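Local atomic coordinates of esterase (uncultured bacterium pCosCE1, PDB entry 7ATL), a protein that hydrolyses carboxylic esters as a family VIII carboxylesterase and also works as a promiscuous acyltransferase, passing acyl groups to acceptors other than water. Residues A[330-338]-A[347-355]; A[72-80]-A[287-297]. One frame throughout, in Å; residues are numbered along the deposited sequence. Where two conformers were deposited one is given.

How the contacts relate
Both contacts belong to one chain of the beta-lactamase clan and lie about 18 Å apart, centre to centre. Along the sequence they come in series: contact 2 brings the helix 67-80 against the segment 287-297, bridging 206 intervening residues, and contact 1 follows as a local hairpin of the strands 337-341 and 345-350 within the antiparallel sheet. The two meet at a seam, where Leu337 CD1 lies 4.1 Å from Met297 O. Helix 271-283 packs on Trp347 and Tyr349 of contact 1 and on Leu73 and Met297 of contact 2, tying the sheet to helix 67-80, whose start probably carries the SxxK motif of the active site, as in the beta-lactamase clan.

Contact 1: A[330-338]-A[347-355]; sequences TPQHNGTLQ and WFYDPQAAI
A single carboxylate oxygen, OD2 of Asp350, takes two hydrogen bonds from one residue, His333. Asp350 OD2 lies 2.8 Å from His333 ND1, in the plane of the imidazole, and takes this bond on its syn lone pair, while the backbone N of His333 reaches the same oxygen from above the carboxylate plane. Tyr381 of the helix 372-381 adds a further bond to OD2, so this oxygen of a buried residue is held by three bonds, and its negative charge is probably well stabilised. With CG of Asp350 anti to the backbone N (chi1 176°), the carboxylate reaches back to the turn His333-Thr336; its other oxygen, OD1, accepts from Ala353 N in an Asx motif.

On the sheet face carrying Phe348 and Gln338, NE2 of the loop residue Gln332 sits 3.2 Å above the centre of the Phe348 ring, the amide upright with the planes 85° apart, consistent with an N-H...pi contact. The amide is held at both ends, by NE2 to Gln338 OE1 (2.9 Å, nearly straight) and by the hydroxyl of Thr330 on OE1. On the other face, Leu337 CB makes a CH-pi contact with the Tyr349 ring, 3.8 Å from its centroid. Tyr349 OH is hydrogen-bonded to NH1 of Arg298.

Leu337 and Tyr349 exchange two backbone bonds as an antiparallel hydrogen-bonded pair; Gln338 and Phe348 follow as a non-hydrogen-bonded pair. The whole is a beta hairpin inside the antiparallel sheet of the beta-lactamase fold, between strands 355-361 and 320-322, its open end fastened by a His-carboxylate bond.

Contact 2: A[72-80]-A[287-297]; sequences TLAAMRMIE and GILQPATAALM
Helix segments 72-80 and 291-297 run closer to antiparallel than to parallel, at 130° with axes 11.1 Å apart, and the loop leading into helix 291-297 comes nearest by backbone at Leu289, opposite Arg77. Glu80 crosses to the start of helix 291-297, where its OE2 accepts two bonds. Gln290 N, at the N-cap position, meets OE2 at 2.7 Å on the syn lone pair; the hydroxyl of Thr293 gives its proton to the anti side of that oxygen, also at 2.7 Å from OG1 to OE2. The glutamate chain, straight past its CG, reaches from the last residue of helix 67-80 to the first turn of helix 291-297.

One turn earlier, Arg77 bends at chi3 (77°) and turns the edge of its guanidinium to the backbone of the loop: NE bonds to Ile288 O at 2.7 Å, almost in the guanidinium plane. NH1 has a second partner, the carbonyl of Trp197 in helix 190-199.

Toward the start of segment 72-80 the packing is apolar. Met76 and Met297 lie alongside one another, pointing opposite ways, with Met76 CG 3.6 Å from Met297 SD, and the curled Met76 chain brings CE to 3.6 Å from Thr293 CG2. CD1 of the loop residue Leu289 lies 4.0 Å from Leu73 CD1.

A carboxylate at the N-terminus of a helix probably interacts favourably with its dipole, and here it comes from a distant part of the chain. Together with Arg77 on a loop carbonyl, this suggests that polar bonds set the position of the helix start while the methionines fill the interface.

Contact 1: A[330-338]-A[347-355]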
loop_
_atom_site.group_PDB
_atom_site.type_symbol
_atom_site.label_atom_id
_atom_site.label_comp_id
_atom_site.label_asym_id
_atom_site.label_seq_id
_atom_site.Cartn_x
_atom_site.Cartn_y
_atom_site.Cartn_z
ATOM N N THR A 330 19.616 0.752 -8.490
ATOM C CA THR A 330 19.015 1.817 -7.660
ATOM C C THR A 330 20.133 2.433 -6.822
ATOM O O THR A 330 20.994 1.699 -6.327
ATOM C CB THR A 330 17.903 1.255 -6.760
ATOM O OG1 THR A 330 17.316 2.284 -5.945
ATOM C CG2 THR A 330 18.403 0.155 -5.844
ATOM N N PRO A 331 20.117 3.769 -6.571
ATOM C CA PRO A 331 20.996 4.382 -5.574
ATOM C C PRO A 331 20.525 4.089 -4.139
ATOM O O PRO A 331 21.213 4.472 -3.216
ATOM C CB PRO A 331 20.889 5.883 -5.884
ATOM C CG PRO A 331 19.473 6.037 -6.401
ATOM C CD PRO A 331 19.212 4.759 -7.180
ATOM N N GLN A 332 19.362 3.449 -3.966
ATOM C CA GLN A 332 18.887 3.020 -2.621
ATOM C C GLN A 332 19.868 1.972 -2.087
ATOM O O GLN A 332 20.502 1.294 -2.883
ATOM C CB GLN A 332 17.478 2.436 -2.666
ATOM C CG GLN A 332 16.427 3.394 -3.183
ATOM C CD GLN A 332 15.169 2.711 -3.665
ATOM O OE1 GLN A 332 15.187 1.803 -4.493
ATOM N NE2 GLN A 332 14.052 3.178 -3.141
ATOM N N HIS A 333 19.994 1.870 -0.776
ATOM C CA HIS A 333 20.948 0.947 -0.121
ATOM C C HIS A 333 20.199 -0.308 0.353
ATOM O O HIS A 333 18.985 -0.226 0.651
ATOM C CB HIS A 333 21.671 1.658 1.029
ATOM C CG HIS A 333 22.545 2.805 0.628
ATOM N ND1 HIS A 333 22.050 4.069 0.412
ATOM C CD2 HIS A 333 23.892 2.903 0.501
ATOM C CE1 HIS A 333 23.048 4.879 0.117
ATOM N NE2 HIS A 333 24.187 4.192 0.172
ATOM N N ASN A 334 20.917 -1.421 0.471
ATOM C CA ASN A 334 20.358 -2.681 0.994
ATOM C C ASN A 334 19.672 -2.391 2.318
ATOM O O ASN A 334 20.192 -1.563 3.056
ATOM C CB ASN A 334 21.426 -3.754 1.095
ATOM C CG ASN A 334 21.977 -4.121 -0.267
ATOM O OD1 ASN A 334 21.324 -4.025 -1.306
ATOM N ND2 ASN A 334 23.217 -4.537 -0.271
ATOM N N GLY A 335 18.523 -3.036 2.557
ATOM C CA GLY A 335 17.678 -2.858 3.757
ATOM C C GLY A 335 16.512 -1.899 3.528
ATOM O O GLY A 335 15.672 -1.774 4.441
ATOM N N THR A 336 16.499 -1.205 2.383
ATOM C CA THR A 336 15.430 -0.282 1.951
ATOM C C THR A 336 14.107 -1.045 1.938
ATOM O O THR A 336 14.075 -2.170 1.421
ATOM C CB THR A 336 15.734 0.321 0.580
ATOM O OG1 THR A 336 16.737 1.308 0.785
ATOM C CG2 THR A 336 14.542 0.993 -0.051
ATOM N N LEU A 337 13.089 -0.473 2.567
ATOM C CA LEU A 337 11.704 -0.992 2.555
ATOM C C LEU A 337 10.918 -0.083 1.620
ATOM O O LEU A 337 11.007 1.135 1.805
ATOM C CB LEU A 337 11.130 -0.970 3.974
ATOM C CG LEU A 337 9.818 -1.731 4.152
ATOM C CD1 LEU A 337 10.059 -3.233 4.053
ATOM C CD2 LEU A 337 9.152 -1.374 5.475
ATOM N N GLN A 338 10.193 -0.648 0.656
ATOM C CA GLN A 338 9.471 0.140 -0.371
ATOM C C GLN A 338 8.191 -0.573 -0.770
ATOM O O GLN A 338 8.198 -1.798 -0.855
ATOM C CB GLN A 338 10.334 0.286 -1.622
ATOM C CG GLN A 338 9.629 0.949 -2.802
ATOM C CD GLN A 338 10.631 1.219 -3.893
ATOM O OE1 GLN A 338 11.416 2.139 -3.814
ATOM N NE2 GLN A 338 10.638 0.392 -4.919
ATOM N N TRP A 347 6.542 4.851 -1.894
ATOM C CA TRP A 347 7.162 5.253 -0.614
ATOM C C TRP A 347 8.318 4.296 -0.316
ATOM O O TRP A 347 8.311 3.163 -0.815
ATOM C CB TRP A 347 6.129 5.293 0.520
ATOM C CG TRP A 347 5.554 3.948 0.835
ATOM C CD1 TRP A 347 4.387 3.436 0.356
ATOM C CD2 TRP A 347 6.140 2.925 1.667
ATOM N NE1 TRP A 347 4.195 2.180 0.853
ATOM C CE2 TRP A 347 5.257 1.825 1.646
ATOM C CE3 TRP A 347 7.308 2.824 2.432
ATOM C CZ2 TRP A 347 5.512 0.639 2.348
ATOM C CZ3 TRP A 347 7.549 1.659 3.134
ATOM C CH2 TRP A 347 6.662 0.583 3.095
ATOM N N PHE A 348 9.305 4.771 0.430
ATOM C CA PHE A 348 10.445 3.943 0.881
ATOM C C PHE A 348 11.139 4.687 2.009
ATOM O O PHE A 348 11.061 5.924 2.059
ATOM C CB PHE A 348 11.397 3.596 -0.274
ATOM C CG PHE A 348 12.138 4.745 -0.922
ATOM C CD1 PHE A 348 13.314 5.241 -0.374
ATOM C CD2 PHE A 348 11.683 5.309 -2.109
ATOM C CE1 PHE A 348 14.005 6.277 -0.990
ATOM C CE2 PHE A 348 12.376 6.343 -2.721
ATOM C CZ PHE A 348 13.531 6.828 -2.160
ATOM N N TYR A 349 11.760 3.927 2.896
ATOM C CA TYR A 349 12.838 4.411 3.782
ATOM C C TYR A 349 14.072 3.610 3.408
ATOM O O TYR A 349 13.907 2.421 3.118
ATOM C CB TYR A 349 12.452 4.304 5.256
ATOM C CG TYR A 349 12.385 2.913 5.812
ATOM C CD1 TYR A 349 13.527 2.164 5.965
ATOM C CD2 TYR A 349 11.195 2.381 6.280
ATOM C CE1 TYR A 349 13.493 0.900 6.534
ATOM C CE2 TYR A 349 11.139 1.125 6.866
ATOM C CZ TYR A 349 12.296 0.380 6.983
ATOM O OH TYR A 349 12.295 -0.866 7.521
ATOM N N ASP A 350 15.215 4.287 3.345
ATOM C CA ASP A 350 16.566 3.688 3.261
ATOM C C ASP A 350 17.177 3.758 4.669
ATOM O O ASP A 350 17.496 4.852 5.161
ATOM C CB ASP A 350 17.333 4.417 2.152
ATOM C CG ASP A 350 18.771 3.974 2.012
ATOM O OD1 ASP A 350 19.340 3.538 3.037
ATOM O OD2 ASP A 350 19.307 4.081 0.885
ATOM N N PRO A 351 17.336 2.612 5.387
ATOM C CA PRO A 351 17.838 2.628 6.768
ATOM C C PRO A 351 19.286 3.128 6.857
ATOM O O PRO A 351 19.563 3.784 7.819
ATOM C CB PRO A 351 17.738 1.174 7.229
ATOM C CG PRO A 351 17.826 0.387 5.940
ATOM C CD PRO A 351 17.092 1.237 4.917
ATOM N N GLN A 352 20.117 2.865 5.836
ATOM C CA GLN A 352 21.544 3.286 5.830
ATOM C C GLN A 352 21.614 4.821 5.660
ATOM O O GLN A 352 22.449 5.440 6.361
ATOM C CB GLN A 352 22.343 2.447 4.817
ATOM C CG GLN A 352 22.847 1.104 5.372
ATOM C CD GLN A 352 23.084 0.004 4.351
ATOM O OE1 GLN A 352 23.553 0.226 3.239
ATOM N NE2 GLN A 352 22.776 -1.223 4.731
ATOM N N ALA A 353 20.783 5.416 4.801
ATOM C CA ALA A 353 20.864 6.868 4.521
ATOM C C ALA A 353 19.998 7.656 5.511
ATOM O O ALA A 353 20.035 8.863 5.440
ATOM C CB ALA A 353 20.501 7.144 3.084
ATOM N N ALA A 354 19.266 6.973 6.386
ATOM C CA ALA A 354 18.257 7.508 7.334
ATOM C C ALA A 354 17.202 8.381 6.639
ATOM O O ALA A 354 16.744 9.367 7.268
ATOM C CB ALA A 354 18.959 8.267 8.427
ATOM N N ILE A 355 16.794 8.049 5.414
ATOM C CA ILE A 355 15.830 8.905 4.655
ATOM C C ILE A 355 14.506 8.160 4.431
ATOM O O ILE A 355 14.516 6.934 4.284
ATOM C CB ILE A 355 16.419 9.436 3.327
ATOM C CG1 ILE A 355 16.679 8.320 2.326
ATOM C CG2 ILE A 355 17.671 10.289 3.533
ATOM C CD1 ILE A 355 16.318 8.733 0.940
#

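Contact 2: A[72-80]-A[287-297]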
loop_
_atom_site.group_PDB
_atom_site.type_symbol
_atom_site.label_atom_id
_atom_site.label_comp_id
_atom_site.label_asym_id
_atom_site.label_seq_id
_atom_site.Cartn_x
_atom_site.Cartn_y
_atom_site.Cartn_z
ATOM N N THR A 72 -0.475 -3.617 8.421
ATOM C CA THR A 72 0.713 -4.393 8.859
ATOM C C THR A 72 1.229 -3.795 10.180
ATOM O O THR A 72 1.481 -4.574 11.121
ATOM C CB THR A 72 1.785 -4.432 7.769
ATOM O OG1 THR A 72 1.206 -5.083 6.636
ATOM C CG2 THR A 72 3.046 -5.136 8.222
ATOM N N LEU A 73 1.334 -2.465 10.279
ATOM C CA LEU A 73 1.756 -1.788 11.539
ATOM C C LEU A 73 0.800 -2.154 12.678
ATOM O O LEU A 73 1.297 -2.414 13.769
ATOM C CB LEU A 73 1.823 -0.260 11.419
ATOM C CG LEU A 73 2.189 0.428 12.740
ATOM C CD1 LEU A 73 3.453 -0.189 13.313
ATOM C CD2 LEU A 73 2.377 1.914 12.581
ATOM N N ALA A 74 -0.514 -2.129 12.461
ATOM C CA ALA A 74 -1.497 -2.450 13.518
ATOM C C ALA A 74 -1.205 -3.858 14.063
ATOM O O ALA A 74 -1.133 -4.013 15.294
ATOM C CB ALA A 74 -2.897 -2.316 12.978
ATOM N N ALA A 75 -1.017 -4.832 13.174
ATOM C CA ALA A 75 -0.698 -6.244 13.489
ATOM C C ALA A 75 0.621 -6.352 14.263
ATOM O O ALA A 75 0.671 -7.119 15.249
ATOM C CB ALA A 75 -0.590 -7.043 12.212
ATOM N N MET A 76 1.678 -5.690 13.784
ATOM C CA MET A 76 3.014 -5.806 14.407
ATOM C C MET A 76 2.960 -5.250 15.834
ATOM O O MET A 76 3.636 -5.809 16.744
ATOM C CB MET A 76 4.070 -5.063 13.603
ATOM C CG MET A 76 4.415 -5.743 12.299
ATOM S SD MET A 76 4.671 -7.516 12.367
ATOM C CE MET A 76 5.990 -7.605 13.574
ATOM N N ARG A 77 2.155 -4.227 16.056
ATOM C CA ARG A 77 1.959 -3.694 17.424
ATOM C C ARG A 77 1.247 -4.748 18.275
ATOM O O ARG A 77 1.637 -4.925 19.446
ATOM C CB ARG A 77 1.222 -2.354 17.402
ATOM C CG ARG A 77 2.082 -1.227 16.865
ATOM C CD ARG A 77 1.478 0.107 17.219
ATOM N NE ARG A 77 1.751 0.374 18.612
ATOM C CZ ARG A 77 0.855 0.699 19.530
ATOM N NH1 ARG A 77 -0.422 0.853 19.214
ATOM N NH2 ARG A 77 1.254 0.879 20.775
ATOM N N MET A 78 0.243 -5.419 17.721
ATOM C CA MET A 78 -0.567 -6.395 18.492
ATOM C C MET A 78 0.362 -7.556 18.837
ATOM O O MET A 78 0.241 -8.134 19.926
ATOM C CB MET A 78 -1.774 -6.889 17.690
ATOM C CG MET A 78 -2.995 -6.030 17.869
ATOM S SD MET A 78 -4.280 -6.492 16.694
ATOM C CE MET A 78 -5.597 -5.374 17.162
ATOM N N ILE A 79 1.275 -7.855 17.924
ATOM C CA ILE A 79 2.256 -8.963 18.069
ATOM C C ILE A 79 3.280 -8.592 19.150
ATOM O O ILE A 79 3.601 -9.462 19.975
ATOM C CB ILE A 79 2.885 -9.271 16.701
ATOM C CG1 ILE A 79 1.939 -10.124 15.853
ATOM C CG2 ILE A 79 4.247 -9.916 16.864
ATOM C CD1 ILE A 79 2.184 -10.049 14.370
ATOM N N GLU A 80 3.758 -7.349 19.164
ATOM C CA GLU A 80 4.664 -6.842 20.229
ATOM C C GLU A 80 4.036 -7.093 21.593
ATOM O O GLU A 80 4.730 -7.585 22.484
ATOM C CB GLU A 80 4.906 -5.349 20.078
ATOM C CG GLU A 80 6.158 -5.045 19.314
ATOM C CD GLU A 80 6.471 -3.564 19.315
ATOM O OE1 GLU A 80 5.589 -2.725 19.720
ATOM O OE2 GLU A 80 7.573 -3.257 18.869
ATOM N N GLY A 287 7.369 3.712 22.946
ATOM C CA GLY A 287 5.997 3.325 23.328
ATOM C C GLY A 287 5.063 3.104 22.140
ATOM O O GLY A 287 3.842 3.206 22.352
ATOM N N ILE A 288 5.579 2.793 20.943
ATOM C CA ILE A 288 4.728 2.528 19.743
ATOM C C ILE A 288 5.244 1.286 19.000
ATOM O O ILE A 288 4.449 0.350 18.794
ATOM C CB ILE A 288 4.646 3.788 18.853
ATOM C CG1 ILE A 288 3.938 4.925 19.601
ATOM C CG2 ILE A 288 3.972 3.488 17.519
ATOM C CD1 ILE A 288 3.955 6.260 18.891
ATOM N N LEU A 289 6.517 1.282 18.611
ATOM C CA LEU A 289 7.152 0.161 17.894
ATOM C C LEU A 289 8.629 0.085 18.290
ATOM O O LEU A 289 9.335 1.080 18.098
ATOM C CB LEU A 289 6.965 0.400 16.392
ATOM C CG LEU A 289 7.372 -0.760 15.482
ATOM C CD1 LEU A 289 6.346 -1.883 15.533
ATOM C CD2 LEU A 289 7.553 -0.285 14.055
ATOM N N GLN A 290 9.054 -1.055 18.831
ATOM C CA GLN A 290 10.451 -1.331 19.263
ATOM C C GLN A 290 11.359 -1.360 18.034
ATOM O O GLN A 290 10.992 -1.876 16.975
ATOM C CB GLN A 290 10.572 -2.655 20.034
ATOM C CG GLN A 290 9.649 -2.808 21.246
ATOM C CD GLN A 290 9.928 -1.828 22.364
ATOM O OE1 GLN A 290 9.968 -2.192 23.539
ATOM N NE2 GLN A 290 10.093 -0.560 22.022
ATOM N N PRO A 291 12.576 -0.780 18.136
ATOM C CA PRO A 291 13.564 -0.861 17.054
ATOM C C PRO A 291 13.722 -2.282 16.470
ATOM O O PRO A 291 13.871 -2.430 15.263
ATOM C CB PRO A 291 14.865 -0.419 17.758
ATOM C CG PRO A 291 14.399 0.529 18.845
ATOM C CD PRO A 291 13.062 -0.019 19.304
ATOM N N ALA A 292 13.707 -3.296 17.342
ATOM C CA ALA A 292 13.879 -4.728 16.983
ATOM C C ALA A 292 12.756 -5.175 16.035
ATOM O O ALA A 292 13.064 -5.896 15.055
ATOM C CB ALA A 292 13.934 -5.583 18.229
ATOM N N THR A 293 11.515 -4.781 16.326
ATOM C CA THR A 293 10.323 -5.038 15.470
ATOM C C THR A 293 10.524 -4.359 14.101
ATOM O O THR A 293 10.360 -5.049 13.059
ATOM C CB THR A 293 9.041 -4.558 16.155
ATOM O OG1 THR A 293 9.102 -4.958 17.519
ATOM C CG2 THR A 293 7.783 -5.116 15.530
ATOM N N ALA A 294 10.895 -3.075 14.089
ATOM C CA ALA A 294 11.226 -2.347 12.850
ATOM C C ALA A 294 12.219 -3.180 12.054
ATOM O O ALA A 294 11.987 -3.379 10.852
ATOM C CB ALA A 294 11.796 -0.983 13.140
ATOM N N ALA A 295 13.299 -3.637 12.689
ATOM C CA ALA A 295 14.373 -4.416 12.011
ATOM C C ALA A 295 13.805 -5.725 11.468
ATOM O O ALA A 295 14.226 -6.118 10.365
ATOM C CB ALA A 295 15.527 -4.694 12.941
ATOM N N LEU A 296 12.941 -6.380 12.247
ATOM C CA LEU A 296 12.237 -7.631 11.861
ATOM C C LEU A 296 11.417 -7.380 10.587
ATOM O O LEU A 296 11.480 -8.220 9.663
ATOM C CB LEU A 296 11.336 -8.081 13.012
ATOM C CG LEU A 296 10.443 -9.292 12.738
ATOM C CD1 LEU A 296 11.283 -10.506 12.372
ATOM C CD2 LEU A 296 9.547 -9.606 13.940
ATOM N N MET A 297 10.718 -6.241 10.517
ATOM C CA MET A 297 9.773 -5.944 9.414
ATOM C C MET A 297 10.533 -5.804 8.083
ATOM O O MET A 297 9.902 -6.044 7.034
ATOM C CB MET A 297 8.928 -4.704 9.739
ATOM C CG MET A 297 8.005 -4.950 10.909
ATOM S SD MET A 297 7.096 -3.501 11.446
ATOM C CE MET A 297 6.090 -3.258 9.981
#